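Local coordinates for Bcl-2-like protein FPV039 (Fowlpox virus, PDB 5TZP) that inhibits apoptosis of the infected host cell by sequestering and inactivating several proapoptotic Bcl-2 proteins, including BAK1 and BAX, at residues A[26-29]-A[30-34]; A[40-43]-A[44-47]; A[53-56]-A[57-61]; A[132-136]-A[137-141]. All blocks are in the same frame, centred on the assembly; numbering follows the deposited sequence.

Contact 1 of 4, residues A[26-29]-A[30-34]; sequences YIIE and YNTNK. With SO4 (sulfate ion), chain L.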
loop_
_atom_site.group_PDB
_atom_site.type_symbol
_atom_site.label_atom_id
_atom_site.label_comp_id
_atom_site.label_asym_id
_atom_site.label_seq_id
_atom_site.Cartn_x
_atom_site.Cartn_y
_atom_site.Cartn_z
ATOM N N TYR A 26 7.130 2.948 5.572
ATOM C CA TYR A 26 7.522 2.415 4.266
ATOM C C TYR A 26 7.488 3.525 3.218
ATOM O O TYR A 26 8.423 3.684 2.423
ATOM C CB TYR A 26 6.680 1.197 3.861
ATOM C CG TYR A 26 7.041 0.780 2.462
ATOM C CD1 TYR A 26 8.289 0.302 2.182
ATOM C CD2 TYR A 26 6.214 1.053 1.431
ATOM C CE1 TYR A 26 8.696 0.024 0.849
ATOM C CE2 TYR A 26 6.627 0.800 0.119
ATOM C CZ TYR A 26 7.833 0.323 -0.121
ATOM O OH TYR A 26 8.272 0.116 -1.421
ATOM N N ILE A 27 6.416 4.322 3.186
ATOM C CA ILE A 27 6.303 5.357 2.161
ATOM C C ILE A 27 7.421 6.380 2.347
ATOM O O ILE A 27 8.045 6.841 1.372
ATOM C CB ILE A 27 4.909 5.984 2.186
ATOM C CG1 ILE A 27 3.908 4.945 1.683
ATOM C CG2 ILE A 27 4.860 7.214 1.282
ATOM C CD1 ILE A 27 2.457 5.358 1.728
ATOM N N ILE A 28 7.771 6.724 3.590
ATOM C CA ILE A 28 8.926 7.606 3.839
ATOM C C ILE A 28 10.215 6.982 3.296
ATOM O O ILE A 28 11.008 7.677 2.647
ATOM C CB ILE A 28 8.989 7.921 5.333
ATOM C CG1 ILE A 28 7.813 8.838 5.728
ATOM C CG2 ILE A 28 10.343 8.610 5.625
ATOM C CD1 ILE A 28 7.648 8.896 7.200
ATOM N N GLU A 29 10.447 5.708 3.565
ATOM C CA GLU A 29 11.648 5.060 3.054
ATOM C C GLU A 29 11.695 5.099 1.520
ATOM O O GLU A 29 12.734 5.397 0.901
ATOM C CB GLU A 29 11.802 3.642 3.596
ATOM C CG GLU A 29 13.036 2.930 2.952
ATOM C CD GLU A 29 13.524 1.731 3.639
ATOM O OE1 GLU A 29 14.438 1.111 3.060
ATOM O OE2 GLU A 29 13.155 1.420 4.796
ATOM N N TYR A 30 10.582 4.779 0.888
ATOM C CA TYR A 30 10.515 4.745 -0.570
ATOM C C TYR A 30 10.860 6.110 -1.137
ATOM O O TYR A 30 11.584 6.222 -2.135
ATOM C CB TYR A 30 9.130 4.285 -0.988
ATOM C CG TYR A 30 9.036 4.184 -2.471
ATOM C CD1 TYR A 30 9.520 3.048 -3.167
ATOM C CD2 TYR A 30 8.510 5.197 -3.245
ATOM C CE1 TYR A 30 9.503 3.048 -4.570
ATOM C CE2 TYR A 30 8.474 5.162 -4.581
ATOM C CZ TYR A 30 8.993 4.142 -5.274
ATOM O OH TYR A 30 8.944 4.220 -6.669
ATOM N N ASN A 31 10.348 7.184 -0.517
ATOM C CA ASN A 31 10.553 8.534 -1.029
ATOM C C ASN A 31 11.929 9.049 -0.765
ATOM O O ASN A 31 12.514 9.842 -1.582
ATOM C CB ASN A 31 9.551 9.481 -0.441
ATOM C CG ASN A 31 8.337 9.516 -1.291
ATOM O OD1 ASN A 31 8.262 10.241 -2.314
ATOM N ND2 ASN A 31 7.413 8.707 -0.949
ATOM N N THR A 32 12.503 8.729 0.377
ATOM C CA THR A 32 13.741 9.363 0.815
ATOM C C THR A 32 14.996 8.519 0.658
ATOM O O THR A 32 16.102 9.057 0.855
ATOM C CB THR A 32 13.652 9.783 2.295
ATOM O OG1 THR A 32 13.519 8.647 3.167
ATOM C CG2 THR A 32 12.506 10.761 2.474
ATOM N N ASN A 33 14.832 7.199 0.427
ATOM C CA ASN A 33 15.956 6.266 0.345
ATOM C C ASN A 33 16.770 6.233 1.612
ATOM O O ASN A 33 18.008 6.054 1.585
ATOM C CB ASN A 33 16.780 6.529 -0.922
ATOM C CG ASN A 33 15.977 6.300 -2.151
ATOM O OD1 ASN A 33 15.458 5.211 -2.337
ATOM N ND2 ASN A 33 15.888 7.310 -3.009
ATOM N N LYS A 34 16.112 6.418 2.741
ATOM C CA LYS A 34 16.706 6.259 4.037
ATOM C C LYS A 34 15.995 5.137 4.780
ATOM O O LYS A 34 14.769 4.976 4.658
ATOM C CB LYS A 34 16.726 7.560 4.882
ATOM C CG LYS A 34 17.487 8.719 4.181
ATOM C CD LYS A 34 17.452 10.044 4.952
ATOM C CE LYS A 34 18.342 11.099 4.180
ATOM N NZ LYS A 34 18.145 12.490 4.649
HETATM S S SO4 L . 20.591 15.401 5.214
HETATM O O1 SO4 L . 20.136 16.697 5.729
HETATM O O2 SO4 L . 21.905 15.770 4.685
HETATM O O3 SO4 L . 20.823 14.435 6.324
HETATM O O4 SO4 L . 19.678 14.812 4.211
HETATM O O HOH W 1 14.083 3.509 -0.704
#
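The hydroxyl of Thr32 donates to the carbonyl of Ile28 one turn back, OG1 to O at 2.7 Å, and the backbone N of Thr32 gives the same oxygen a second bond. With chi1 at 65°, OG1 sits between its own backbone N and carbonyl carbon and is turned back over the helix, meeting Ile28 O from above the carbonyl plane. Asn31 repeats the double grip on Ile27 O: ND2 donates at 3.0 Å in an almost straight bond lying close to its amide plane, while the backbone N of Asn31 arrives from the other face of the carbonyl. Helix 14-32 ends here. Asn33, with positive phi, still donates its N to Glu29 O at 2.8 Å, and a water lies within hydrogen-bonding distance of both Glu29 O and Asn33 OD1. The extended Glu29 side chain passes Lys34 O, with CG 3.2 Å from it, and carries its carboxylate to Lys50 in a salt bridge and to Tyr46 and Arg36 N in hydrogen bonds. Beyond the polar groups, Tyr26 and Tyr30 lie side by side on the face turned to helices 43-68 and 88-105, Tyr26 OH 3.6 Å from Tyr30 CD1. Lys34 NZ reaches outward to a sulfate, probably from the crystallisation liquor. Side-chain donors thus add second bonds to carbonyls already holding a backbone amide, reinforcing the last turn, while the Glu29 carboxylate ties this helix end to helix 43-68.

Contact 2 of 4, residues A[40-43]-A[44-47]; sequences VIDS and ISYD. With EDO (1,2-ethanediol), chain E.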
loop_
_atom_site.group_PDB
_atom_site.type_symbol
_atom_site.label_atom_id
_atom_site.label_comp_id
_atom_site.label_asym_id
_atom_site.label_seq_id
_atom_site.Cartn_x
_atom_site.Cartn_y
_atom_site.Cartn_z
ATOM N N VAL A 40 9.794 1.104 13.257
ATOM C CA VAL A 40 8.593 0.268 13.410
ATOM C C VAL A 40 8.819 -0.804 14.461
ATOM O O VAL A 40 9.939 -1.140 14.778
ATOM C CB VAL A 40 8.137 -0.347 12.068
ATOM C CG1 VAL A 40 7.919 0.700 11.005
ATOM C CG2 VAL A 40 9.091 -1.387 11.580
ATOM N N ILE A 41 7.725 -1.344 15.005
ATOM C CA ILE A 41 7.864 -2.396 15.996
ATOM C C ILE A 41 8.277 -3.718 15.323
ATOM O O ILE A 41 9.187 -4.414 15.781
ATOM C CB ILE A 41 6.559 -2.512 16.799
ATOM C CG1 ILE A 41 6.302 -1.219 17.628
ATOM C CG2 ILE A 41 6.584 -3.796 17.668
ATOM C CD1 ILE A 41 4.911 -1.241 18.275
ATOM N N ASP A 42 7.596 -4.091 14.233
ATOM C CA ASP A 42 7.724 -5.402 13.605
ATOM C C ASP A 42 8.651 -5.288 12.397
ATOM O O ASP A 42 8.221 -5.149 11.240
ATOM C CB ASP A 42 6.331 -5.929 13.245
ATOM C CG ASP A 42 6.381 -7.353 12.741
ATOM O OD1 ASP A 42 7.466 -7.900 12.468
ATOM O OD2 ASP A 42 5.248 -7.899 12.541
ATOM N N SER A 43 9.957 -5.361 12.679
ATOM C CA SER A 43 10.951 -5.174 11.616
ATOM C C SER A 43 10.962 -6.330 10.612
ATOM O O SER A 43 11.202 -6.106 9.438
ATOM C CB SER A 43 12.339 -4.979 12.236
ATOM O OG SER A 43 12.295 -4.020 13.289
ATOM N N ILE A 44 10.699 -7.540 11.063
ATOM C CA ILE A 44 10.672 -8.679 10.147
ATOM C C ILE A 44 9.555 -8.492 9.150
ATOM O O ILE A 44 9.768 -8.619 7.937
ATOM C CB ILE A 44 10.527 -9.996 10.908
ATOM C CG1 ILE A 44 11.868 -10.287 11.627
ATOM C CG2 ILE A 44 10.197 -11.167 10.001
ATOM C CD1 ILE A 44 11.782 -11.561 12.551
ATOM N N SER A 45 8.372 -8.121 9.616
ATOM C CA SER A 45 7.287 -7.927 8.673
ATOM C C SER A 45 7.494 -6.691 7.791
ATOM O O SER A 45 7.095 -6.728 6.619
ATOM C CB SER A 45 5.962 -7.800 9.412
ATOM O OG SER A 45 5.670 -9.004 10.157
ATOM N N TYR A 46 8.134 -5.654 8.337
ATOM C CA TYR A 46 8.490 -4.481 7.515
ATOM C C TYR A 46 9.354 -4.927 6.367
ATOM O O TYR A 46 9.131 -4.490 5.217
ATOM C CB TYR A 46 9.212 -3.453 8.395
ATOM C CG TYR A 46 9.602 -2.210 7.649
ATOM C CD1 TYR A 46 8.707 -1.178 7.452
ATOM C CD2 TYR A 46 10.837 -2.128 7.037
ATOM C CE1 TYR A 46 9.085 -0.020 6.770
ATOM C CE2 TYR A 46 11.201 -0.986 6.286
ATOM C CZ TYR A 46 10.310 0.043 6.200
ATOM O OH TYR A 46 10.568 1.236 5.532
ATOM N N ASP A 47 10.369 -5.743 6.613
ATOM C CA ASP A 47 11.256 -6.152 5.524
ATOM C C ASP A 47 10.512 -6.977 4.500
ATOM O O ASP A 47 10.779 -6.858 3.300
ATOM C CB ASP A 47 12.446 -6.915 6.088
ATOM C CG ASP A 47 13.588 -6.009 6.587
ATOM O OD1 ASP A 47 13.534 -4.800 6.270
ATOM O OD2 ASP A 47 14.529 -6.614 7.215
HETATM C C1 EDO E . 4.263 -1.704 12.959
HETATM O O1 EDO E . 5.098 -2.786 13.521
HETATM C C2 EDO E . 3.984 -0.685 14.033
HETATM O O2 EDO E . 5.225 -0.021 14.396
HETATM O O HOH W 2 10.289 -8.233 13.950
#
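Ser45 gives both carboxylate oxygens of Asp42 a hydrogen bond at the start of helix 43-68. Ser45 N donates to Asp42 OD1 at 3.0 Å, and Ser45 OG donates to OD2 at 2.7 Å; both donors stand above the carboxylate plane, so its flat side is laid against the first turn. Asp42 CG is anti to its backbone N (chi1 -173°), which folds the carboxylate forward under the turn. A water donates to OD1 and accepts from Ile44 N at 3.0 Å, serving another amide of the turn. Asp42 is therefore the N-cap of the helix that follows the loop from helix 14-32, and its negative charge lies where the helix dipole would be expected to favour it. Arg144 adds a salt bridge to OD1 and a hydrogen bond to Ser45 OG, joining the cap to the C-terminal part of the chain. Among backbone bonds, Tyr46 N donates to Asp42 O and Asp47 N to Ser43 O, giving the first regular turns. Two amides of the loop, Ile41 N and Asp42 N, are taken up by one ethanediol, at O2 and O1 respectively. Between the two segments the apolar contact is that of Val40 with Tyr46, whose side chains cross at about a right angle, Val40 CG2 resting 3.8 Å from Tyr46 CB. The tyrosine also packs on Met22 and Tyr26 of helix 14-32.

Contact 3 of 4, residues A[53-56]-A[57-61]; sequences CKSV and IKTNY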
loop_
_atom_site.group_PDB
_atom_site.type_symbol
_atom_site.label_atom_id
_atom_site.label_comp_id
_atom_site.label_asym_id
_atom_site.label_seq_id
_atom_site.Cartn_x
_atom_site.Cartn_y
_atom_site.Cartn_z
ATOM N N CYS A 53 6.662 -4.935 -1.970
ATOM C CA CYS A 53 6.332 -3.723 -2.720
ATOM C C CYS A 53 7.340 -3.494 -3.809
ATOM O O CYS A 53 6.977 -3.060 -4.926
ATOM C CB CYS A 53 6.265 -2.551 -1.753
ATOM S SG CYS A 53 4.822 -2.565 -0.664
ATOM N N LYS A 54 8.615 -3.722 -3.547
ATOM C CA LYS A 54 9.650 -3.564 -4.550
ATOM C C LYS A 54 9.347 -4.479 -5.725
ATOM O O LYS A 54 9.451 -4.061 -6.898
ATOM C CB LYS A 54 11.058 -3.898 -4.002
ATOM C CG LYS A 54 12.219 -3.773 -4.940
ATOM C CD LYS A 54 13.594 -3.961 -4.222
ATOM C CE LYS A 54 14.797 -3.831 -5.165
ATOM N NZ LYS A 54 16.120 -3.490 -4.431
ATOM N N SER A 55 8.893 -5.718 -5.461
ATOM C CA SER A 55 8.574 -6.634 -6.538
ATOM C C SER A 55 7.396 -6.130 -7.359
ATOM O O SER A 55 7.411 -6.182 -8.621
ATOM C CB SER A 55 8.291 -8.007 -5.944
ATOM O OG SER A 55 7.858 -8.936 -6.941
ATOM N N VAL A 56 6.348 -5.702 -6.718
ATOM C CA VAL A 56 5.156 -5.167 -7.402
ATOM C C VAL A 56 5.545 -3.996 -8.282
ATOM O O VAL A 56 5.112 -3.918 -9.430
ATOM C CB VAL A 56 4.036 -4.820 -6.415
ATOM C CG1 VAL A 56 2.896 -4.051 -7.096
ATOM C CG2 VAL A 56 3.508 -6.107 -5.800
ATOM N N ILE A 57 6.336 -3.070 -7.756
ATOM C CA ILE A 57 6.749 -1.890 -8.525
ATOM C C ILE A 57 7.609 -2.304 -9.693
ATOM O O ILE A 57 7.391 -1.824 -10.824
ATOM C CB ILE A 57 7.433 -0.853 -7.601
ATOM C CG1 ILE A 57 6.406 -0.241 -6.670
ATOM C CG2 ILE A 57 8.106 0.227 -8.458
ATOM C CD1 ILE A 57 6.973 0.551 -5.495
ATOM N N LYS A 58 8.564 -3.196 -9.501
ATOM C CA LYS A 58 9.442 -3.600 -10.619
ATOM C C LYS A 58 8.626 -4.247 -11.719
ATOM O O LYS A 58 8.980 -4.094 -12.922
ATOM C CB LYS A 58 10.523 -4.551 -10.111
ATOM C CG LYS A 58 11.454 -5.126 -11.204
ATOM C CD LYS A 58 12.463 -6.141 -10.636
ATOM C CE LYS A 58 13.520 -5.415 -9.814
ATOM N NZ LYS A 58 14.641 -6.371 -9.408
ATOM N N THR A 59 7.593 -5.014 -11.374
ATOM C CA THR A 59 6.806 -5.772 -12.339
ATOM C C THR A 59 5.813 -4.864 -13.058
ATOM O O THR A 59 5.462 -5.138 -14.219
ATOM C CB THR A 59 6.073 -6.911 -11.622
ATOM O OG1 THR A 59 7.056 -7.808 -11.115
ATOM C CG2 THR A 59 5.127 -7.640 -12.534
ATOM N N ASN A 60 5.299 -3.817 -12.424
ATOM C CA ASN A 60 4.120 -3.107 -12.894
ATOM C C ASN A 60 4.268 -1.625 -13.051
ATOM O O ASN A 60 3.293 -0.969 -13.384
ATOM C CB ASN A 60 2.940 -3.368 -11.938
ATOM C CG ASN A 60 2.616 -4.818 -11.821
ATOM O OD1 ASN A 60 1.946 -5.354 -12.713
ATOM N ND2 ASN A 60 2.974 -5.430 -10.720
ATOM N N TYR A 61 5.480 -1.086 -12.888
ATOM C CA TYR A 61 5.599 0.376 -12.907
ATOM C C TYR A 61 5.116 0.992 -14.206
ATOM O O TYR A 61 4.566 2.095 -14.159
ATOM C CB TYR A 61 7.042 0.876 -12.594
ATOM C CG TYR A 61 8.006 0.736 -13.720
ATOM C CD1 TYR A 61 8.725 -0.409 -13.967
ATOM C CD2 TYR A 61 8.158 1.780 -14.588
ATOM C CE1 TYR A 61 9.562 -0.492 -15.076
ATOM C CE2 TYR A 61 8.984 1.698 -15.677
ATOM C CZ TYR A 61 9.693 0.604 -15.896
ATOM O OH TYR A 61 10.437 0.411 -17.023
HETATM O O HOH W 3 5.740 -9.040 -8.876
#
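The backbone runs as regular helix through Thr59, with Ile57 N on Cys53 O and Lys58 N on Lys54 O, both at 2.9 Å, and Thr59 N on Ser55 O, whereas the backbone bonds to Val56 O are weak. These turns belong to helix 43-68 of the Bcl-2 fold, one side of which meets the bound BH3 peptide. Asn60 reaches back to its own helix: ND2 donates to Val56 O at 2.9 Å, lying in the carbonyl plane on a lone pair, while the backbone N of Asn60 offers the same oxygen only a weak bond. The side-chain amide thus takes over much of the grip on this carbonyl. Chi1 of Asn60, -59°, sets CG beside its backbone N and so on the side facing the preceding turn; ND2 also comes within 3.9 Å of Val56 CG1. Ile57 CG1 rests 3.4 Å from Cys53 O, and its side chain packs on Tyr30 and Tyr100, whereas Cys53 and Val56 meet Ala96 of helix 88-105. Toward the peptide, Ser55 OG is hydrogen-bonded to an aromatic side chain, Val56 packs on an aromatic side chain, and Asn60 touches an apolar one. Lys54 and Lys58 run out on another side of the helix, their NZ atoms 5.9 Å apart. One turn apart on the helix, Ser55 and Thr59 share a water, which lies 2.9 Å from Ser55 OG and donates to Thr59 OG1.

Contact 4 of 4, residues A[132-136]-A[137-141]; sequences SWFID and QDYWN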
loop_
_atom_site.group_PDB
_atom_site.type_symbol
_atom_site.label_atom_id
_atom_site.label_comp_id
_atom_site.label_asym_id
_atom_site.label_seq_id
_atom_site.Cartn_x
_atom_site.Cartn_y
_atom_site.Cartn_z
ATOM N N SER A 132 -11.272 -6.459 12.307
ATOM C CA SER A 132 -11.203 -7.772 12.939
ATOM C C SER A 132 -10.315 -8.728 12.165
ATOM O O SER A 132 -9.528 -9.498 12.744
ATOM C CB SER A 132 -12.632 -8.310 13.045
ATOM O OG SER A 132 -13.218 -7.618 14.100
ATOM N N TRP A 133 -10.371 -8.659 10.820
ATOM C CA TRP A 133 -9.461 -9.455 9.982
ATOM C C TRP A 133 -8.011 -9.140 10.292
ATOM O O TRP A 133 -7.197 -10.044 10.484
ATOM C CB TRP A 133 -9.774 -9.238 8.474
ATOM C CG TRP A 133 -8.927 -9.994 7.538
ATOM C CD1 TRP A 133 -9.202 -11.176 7.010
ATOM C CD2 TRP A 133 -7.655 -9.591 7.007
ATOM N NE1 TRP A 133 -8.200 -11.572 6.148
ATOM C CE2 TRP A 133 -7.223 -10.616 6.130
ATOM C CE3 TRP A 133 -6.879 -8.448 7.140
ATOM C CZ2 TRP A 133 -5.997 -10.544 5.451
ATOM C CZ3 TRP A 133 -5.677 -8.370 6.433
ATOM C CH2 TRP A 133 -5.255 -9.389 5.605
ATOM N N PHE A 134 -7.676 -7.860 10.379
ATOM C CA PHE A 134 -6.297 -7.434 10.633
ATOM C C PHE A 134 -5.798 -7.884 11.982
ATOM O O PHE A 134 -4.687 -8.436 12.083
ATOM C CB PHE A 134 -6.220 -5.928 10.436
ATOM C CG PHE A 134 -4.844 -5.331 10.583
ATOM C CD1 PHE A 134 -3.810 -5.663 9.714
ATOM C CD2 PHE A 134 -4.568 -4.453 11.583
ATOM C CE1 PHE A 134 -2.556 -4.974 9.825
ATOM C CE2 PHE A 134 -3.321 -3.837 11.705
ATOM C CZ PHE A 134 -2.336 -4.110 10.831
ATOM N N ILE A 135 -6.612 -7.717 13.018
ATOM C CA ILE A 135 -6.211 -8.191 14.337
ATOM C C ILE A 135 -6.025 -9.696 14.312
ATOM O O ILE A 135 -5.065 -10.253 14.893
ATOM C CB ILE A 135 -7.280 -7.762 15.376
ATOM C CG1 ILE A 135 -7.293 -6.238 15.487
ATOM C CG2 ILE A 135 -7.035 -8.462 16.717
ATOM C CD1 ILE A 135 -8.529 -5.713 16.213
ATOM N N ASP A 136 -6.898 -10.401 13.625
ATOM C CA ASP A 136 -6.833 -11.863 13.594
ATOM C C ASP A 136 -5.638 -12.403 12.817
ATOM O O ASP A 136 -5.204 -13.546 13.034
ATOM C CB ASP A 136 -8.167 -12.395 13.067
ATOM C CG ASP A 136 -8.202 -13.860 13.053
ATOM O OD1 ASP A 136 -8.252 -14.422 14.180
ATOM O OD2 ASP A 136 -8.062 -14.393 11.931
ATOM N N GLN A 137 -5.099 -11.612 11.898
ATOM C CA GLN A 137 -3.860 -11.855 11.212
ATOM C C GLN A 137 -2.655 -11.649 12.113
ATOM O O GLN A 137 -1.517 -11.787 11.676
ATOM C CB GLN A 137 -3.726 -10.958 9.998
ATOM C CG GLN A 137 -4.652 -11.355 8.800
ATOM C CD GLN A 137 -4.325 -12.713 8.286
ATOM O OE1 GLN A 137 -3.198 -12.946 7.857
ATOM N NE2 GLN A 137 -5.296 -13.608 8.269
ATOM N N ASP A 138 -2.887 -11.310 13.383
ATOM C CA ASP A 138 -1.816 -10.801 14.282
ATOM C C ASP A 138 -1.125 -9.591 13.652
ATOM O O ASP A 138 0.092 -9.506 13.554
ATOM C CB ASP A 138 -0.814 -11.901 14.708
ATOM C CG ASP A 138 0.180 -11.454 15.740
ATOM O OD1 ASP A 138 -0.101 -10.485 16.531
ATOM O OD2 ASP A 138 1.291 -12.060 15.691
ATOM N N TYR A 139 -1.970 -8.657 13.193
ATOM C CA TYR A 139 -1.536 -7.400 12.607
ATOM C C TYR A 139 -0.683 -7.735 11.391
ATOM O O TYR A 139 -1.094 -8.491 10.498
ATOM C CB TYR A 139 -0.867 -6.519 13.683
ATOM C CG TYR A 139 -1.678 -6.397 14.926
ATOM C CD1 TYR A 139 -2.730 -5.496 15.011
ATOM C CD2 TYR A 139 -1.514 -7.275 15.941
ATOM C CE1 TYR A 139 -3.486 -5.393 16.180
ATOM C CE2 TYR A 139 -2.284 -7.191 17.087
ATOM C CZ TYR A 139 -3.275 -6.257 17.166
ATOM O OH TYR A 139 -3.982 -6.227 18.371
ATOM N N TRP A 140 0.530 -7.209 11.292
ATOM C CA TRP A 140 1.374 -7.390 10.111
ATOM C C TRP A 140 1.990 -8.785 10.060
ATOM O O TRP A 140 2.481 -9.154 9.002
ATOM C CB TRP A 140 2.459 -6.302 10.006
ATOM C CG TRP A 140 1.882 -4.934 9.885
ATOM C CD1 TRP A 140 1.693 -4.069 10.908
ATOM C CD2 TRP A 140 1.410 -4.363 8.692
ATOM N NE1 TRP A 140 1.115 -2.912 10.364
ATOM C CE2 TRP A 140 0.924 -3.088 9.025
ATOM C CE3 TRP A 140 1.355 -4.789 7.365
ATOM C CZ2 TRP A 140 0.403 -2.213 8.040
ATOM C CZ3 TRP A 140 0.890 -3.936 6.402
ATOM C CH2 TRP A 140 0.357 -2.673 6.753
ATOM N N ASN A 141 1.886 -9.585 11.128
ATOM C CA ASN A 141 2.482 -10.914 11.088
ATOM C C ASN A 141 1.965 -11.704 9.905
ATOM O O ASN A 141 2.697 -12.540 9.342
ATOM C CB ASN A 141 2.208 -11.635 12.426
ATOM C CG ASN A 141 3.074 -12.823 12.564
ATOM O OD1 ASN A 141 2.630 -13.979 12.298
ATOM N ND2 ASN A 141 4.267 -12.601 12.971
HETATM O O HOH W 4 -7.779 -12.791 9.540
#
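A Schellman motif closes helix 115-136, and an aromatic cluster of Phe134, Tyr139 and Trp140 forms around it. Asp138 has positive phi, and the chain turns back so that Tyr139 N donates to Phe134 O at 2.9 Å and Asp138 N to Ile135 O. The turn lays Tyr139 CA over the face of the Phe134 ring, 3.9 Å from its centroid. Tyr139 also directs its ring edge toward that ring in an offset T-shaped pair, planes at 88°. Phe134 in turn points its own edge at the face of the Trp140 five-membered ring, centroids 5.1 Å apart; Trp140 NE1 is hydrogen-bonded to Ile18 O of helix 14-32. On Trp133 lies Gln137, whose chi1 of -73° sets CG over the six-membered ring, 3.6 Å from its centroid; the bend at chi2 (-62°) then turns the amide along the indole. The amide runs nearly parallel to the indole, OE1 bonded to Trp88 NE1, while NE2 donates to a water that in turn donates to Trp133 O and Asp136 OD2. Polar ends of the helix terminus are thus held by neighbouring residues and water, while edge-to-face and CH-pi contacts fasten the reversed chain against the aromatic rings.

Along the chain the contacts come in series. Contact 1 closes helix 14-32, contact 2 opens helix 43-68, contact 3 lies further along that helix, and contact 4 follows helix 115-136. Contact 1 touches both others on the first two helices: it meets contact 2 through the carboxylate of Glu29, and Tyr30 CE1 lies 3.7 Å from Ile57 CD1 of contact 3. Contact 2 also meets contact 4, through a weak hydrogen bond of Ser45 OG with Trp140 O, their centres about 14 Å apart. Contacts 1 and 4 sit on opposite sides of the chain's centre, about 24 Å between centres. Contacts 1, 2 and 4 thus join helix termini, while contact 3, inside helix 43-68, faces the BH3 peptide of a proapoptotic partner.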